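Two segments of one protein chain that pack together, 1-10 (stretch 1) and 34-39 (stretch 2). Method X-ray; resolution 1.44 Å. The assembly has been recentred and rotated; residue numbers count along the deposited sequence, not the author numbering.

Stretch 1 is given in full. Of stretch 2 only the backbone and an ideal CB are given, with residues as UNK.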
# COMPACT_ATOMS: atom_id res chain seq x y z
N SER A 1 -17.40 11.76 11.42
CA SER A 1 -16.44 10.74 11.83
C SER A 1 -16.33 9.55 10.86
O SER A 1 -17.34 9.00 10.41
CB SER A 1 -16.76 10.26 13.25
OG SER A 1 -16.44 8.90 13.44
N LEU A 2 -15.09 9.17 10.52
CA LEU A 2 -14.89 8.04 9.62
C LEU A 2 -15.47 6.77 10.21
O LEU A 2 -16.00 5.92 9.48
CB LEU A 2 -13.40 7.86 9.31
CG LEU A 2 -12.80 8.93 8.42
CD1 LEU A 2 -11.27 8.86 8.55
CD2 LEU A 2 -13.26 8.72 6.99
N LEU A 3 -15.34 6.58 11.53
CA LEU A 3 -15.80 5.34 12.13
C LEU A 3 -17.30 5.17 11.99
O LEU A 3 -17.78 4.04 11.83
CB LEU A 3 -15.37 5.25 13.59
CG LEU A 3 -13.89 4.99 13.83
CD1 LEU A 3 -13.61 5.11 15.33
CD2 LEU A 3 -13.49 3.61 13.34
N ASN A 4 -18.06 6.28 11.99
CA ASN A 4 -19.50 6.21 11.82
C ASN A 4 -19.94 6.24 10.36
O ASN A 4 -21.14 6.14 10.08
CB ASN A 4 -20.18 7.37 12.57
CG ASN A 4 -20.02 7.26 14.08
OD1 ASN A 4 -19.93 6.15 14.63
ND2 ASN A 4 -19.98 8.40 14.75
N SER A 5 -19.01 6.36 9.43
CA SER A 5 -19.34 6.41 8.01
C SER A 5 -19.46 5.00 7.44
O SER A 5 -19.16 4.00 8.09
CB SER A 5 -18.29 7.21 7.25
OG SER A 5 -17.19 6.35 6.91
N ARG A 6 -19.90 4.93 6.18
CA ARG A 6 -20.00 3.67 5.46
C ARG A 6 -18.66 3.21 4.86
O ARG A 6 -18.63 2.17 4.20
CB ARG A 6 -21.06 3.78 4.35
CG ARG A 6 -20.62 4.58 3.14
CD ARG A 6 -21.77 5.06 2.26
NE ARG A 6 -22.56 3.97 1.69
CZ ARG A 6 -22.44 3.48 0.44
NH1 ARG A 6 -21.54 3.94 -0.42
NH2 ARG A 6 -23.26 2.50 0.06
N TYR A 7 -17.57 3.96 5.07
CA TYR A 7 -16.30 3.67 4.42
C TYR A 7 -15.23 3.31 5.43
O TYR A 7 -15.22 3.82 6.56
CB TYR A 7 -15.82 4.86 3.61
CG TYR A 7 -16.76 5.18 2.48
CD1 TYR A 7 -16.91 4.30 1.41
CD2 TYR A 7 -17.53 6.34 2.49
CE1 TYR A 7 -17.80 4.57 0.37
CE2 TYR A 7 -18.42 6.61 1.46
CZ TYR A 7 -18.55 5.72 0.41
OH TYR A 7 -19.43 5.98 -0.62
N LYS A 8 -14.31 2.46 5.00
CA LYS A 8 -13.04 2.25 5.69
C LYS A 8 -11.99 3.20 5.13
O LYS A 8 -12.01 3.56 3.94
CB LYS A 8 -12.54 0.83 5.43
CG LYS A 8 -13.44 -0.28 6.01
CD LYS A 8 -12.82 -1.67 5.77
CE LYS A 8 -13.67 -2.79 6.37
NZ LYS A 8 -15.03 -2.85 5.75
N LEU A 9 -11.04 3.55 5.99
CA LEU A 9 -9.82 4.24 5.58
C LEU A 9 -8.70 3.46 6.28
O LEU A 9 -8.52 3.58 7.50
CB LEU A 9 -9.84 5.73 5.95
CG LEU A 9 -8.99 6.65 5.07
CD1 LEU A 9 -9.15 8.15 5.43
CD2 LEU A 9 -7.54 6.26 5.02
N VAL A 10 -8.02 2.61 5.52
CA VAL A 10 -7.03 1.68 6.05
C VAL A 10 -5.66 2.34 5.91
O VAL A 10 -5.21 2.64 4.80
CB VAL A 10 -7.08 0.34 5.29
CG1 VAL A 10 -6.03 -0.61 5.80
CG2 VAL A 10 -8.47 -0.32 5.39
N UNK A 34 -7.93 10.45 14.28
CA UNK A 34 -9.11 10.89 13.55
C UNK A 34 -9.04 10.59 12.07
O UNK A 34 -10.02 10.85 11.36
CB UNK A 34 -9.32 12.39 13.75
N UNK A 35 -7.93 10.04 11.57
CA UNK A 35 -7.72 9.93 10.13
C UNK A 35 -7.79 8.49 9.62
O UNK A 35 -7.61 8.29 8.42
CB UNK A 35 -6.36 10.54 9.76
N UNK A 36 -8.03 7.50 10.46
CA UNK A 36 -8.02 6.11 10.02
C UNK A 36 -9.14 5.36 10.71
O UNK A 36 -9.45 5.64 11.87
CB UNK A 36 -6.67 5.45 10.31
N UNK A 37 -9.74 4.39 10.02
CA UNK A 37 -10.63 3.43 10.68
C UNK A 37 -9.89 2.16 11.06
O UNK A 37 -10.32 1.45 11.97
CB UNK A 37 -11.81 3.09 9.77
N UNK A 38 -8.82 1.85 10.34
CA UNK A 38 -8.04 0.63 10.51
C UNK A 38 -6.59 1.04 10.38
O UNK A 38 -6.25 1.88 9.52
CB UNK A 38 -8.42 -0.45 9.49
N UNK A 39 -5.73 0.51 11.24
CA UNK A 39 -4.29 0.70 11.12
C UNK A 39 -3.69 -0.68 10.91
O UNK A 39 -4.06 -1.63 11.62
CB UNK A 39 -3.70 1.40 12.35

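Position 34 has its CA-to-CB bond directed sideways, and no atom of stretch 1 lies within 5.5 Å of the ideal CB. Stretch 1 makes almost no demand here, so many residues, small or polar, would serve. The deposited residue is S34. Its backbone does the work: O of S34 accepts a hydrogen bond from a water (2.8 Å) that in turn accepts one from N of L2 (3.0 Å).

At position 35 the bond points away, and the nearest atom to the ideal CB is CD1 of L2, at 5.3 Å. Stretch 1 leaves the choice open. The residue is L35, whose backbone meets two leucines: its C lies 3.7 Å from CD1 of L2, and its O 3.4 Å from CD1 of L9. That carbonyl finds no polar partner.

Position 36 also points away overall, yet its ideal CB is 3.8 Å from O of L9. The extended backbone (phi -141°, psi 146°) tolerates most side chains. It is C36, bonded covalently to a group elsewhere in the structure, a role stretch 1 could not reveal.

Position 37 is the most informative. Its bond points toward stretch 1, with the ideal CB 3.9 Å from N of L9, 4.0 Å from CD2 of L3 and 4.3 Å from CA of K8. The backbone N at 37 donates to O of L9 (2.9 Å), while N of L9 offers a proton close to the CB. A short acceptor is called for: serine, threonine or perhaps aspartate, with a methyl an advantage beside the leucines. T37 meets both needs. With chi1 in p, OG1 accepts from N of L9 at 2.8 Å and 164°, and CG2 packs 3.6 Å from CB of L2.

At position 38 a parallel bridge pairs the residue with V10, and both side chains lie on the same face of the sheet. The ideal CB is 4.1 Å from CG2 of V10, and the aliphatic part of K8 runs along the same side. A broad side chain could cover both; an aromatic, a long aliphatic or a histidine would suit. H38 sets its ring obliquely to them, with CE1 3.7 Å from CG of K8. Its ND1 is hydrogen-bonded to OG1 of T37 at 2.7 Å, a link that a purely hydrocarbon side chain could not make. Its backbone N adds a weak hydrogen bond to O of L9 (3.3 Å).

Position 39 points away, beyond reach of stretch 1. Beta-branched residues suit its strand backbone, and I39 is one.

Stretch 2 (34-39) SLCTHI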
# COMPACT_ATOMS: atom_id res chain seq x y z
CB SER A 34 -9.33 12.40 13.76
OG SER A 34 -8.32 13.13 13.11
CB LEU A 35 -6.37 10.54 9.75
CG LEU A 35 -6.26 12.04 10.06
CD1 LEU A 35 -4.89 12.55 9.64
CD2 LEU A 35 -7.35 12.79 9.36
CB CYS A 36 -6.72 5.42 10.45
SG CYS A 36 -5.20 6.28 9.93
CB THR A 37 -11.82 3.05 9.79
OG1 THR A 37 -11.36 2.43 8.59
CG2 THR A 37 -12.62 4.32 9.45
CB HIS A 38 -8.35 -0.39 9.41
CG HIS A 38 -9.75 -0.95 9.48
ND1 HIS A 38 -10.87 -0.20 9.22
CD2 HIS A 38 -10.19 -2.19 9.80
CE1 HIS A 38 -11.95 -0.95 9.38
NE2 HIS A 38 -11.56 -2.16 9.74
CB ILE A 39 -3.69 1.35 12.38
CG1 ILE A 39 -4.20 2.78 12.51
CG2 ILE A 39 -2.16 1.31 12.29
CD1 ILE A 39 -4.05 3.35 13.92
O HOH W 1 -12.81 10.64 11.72
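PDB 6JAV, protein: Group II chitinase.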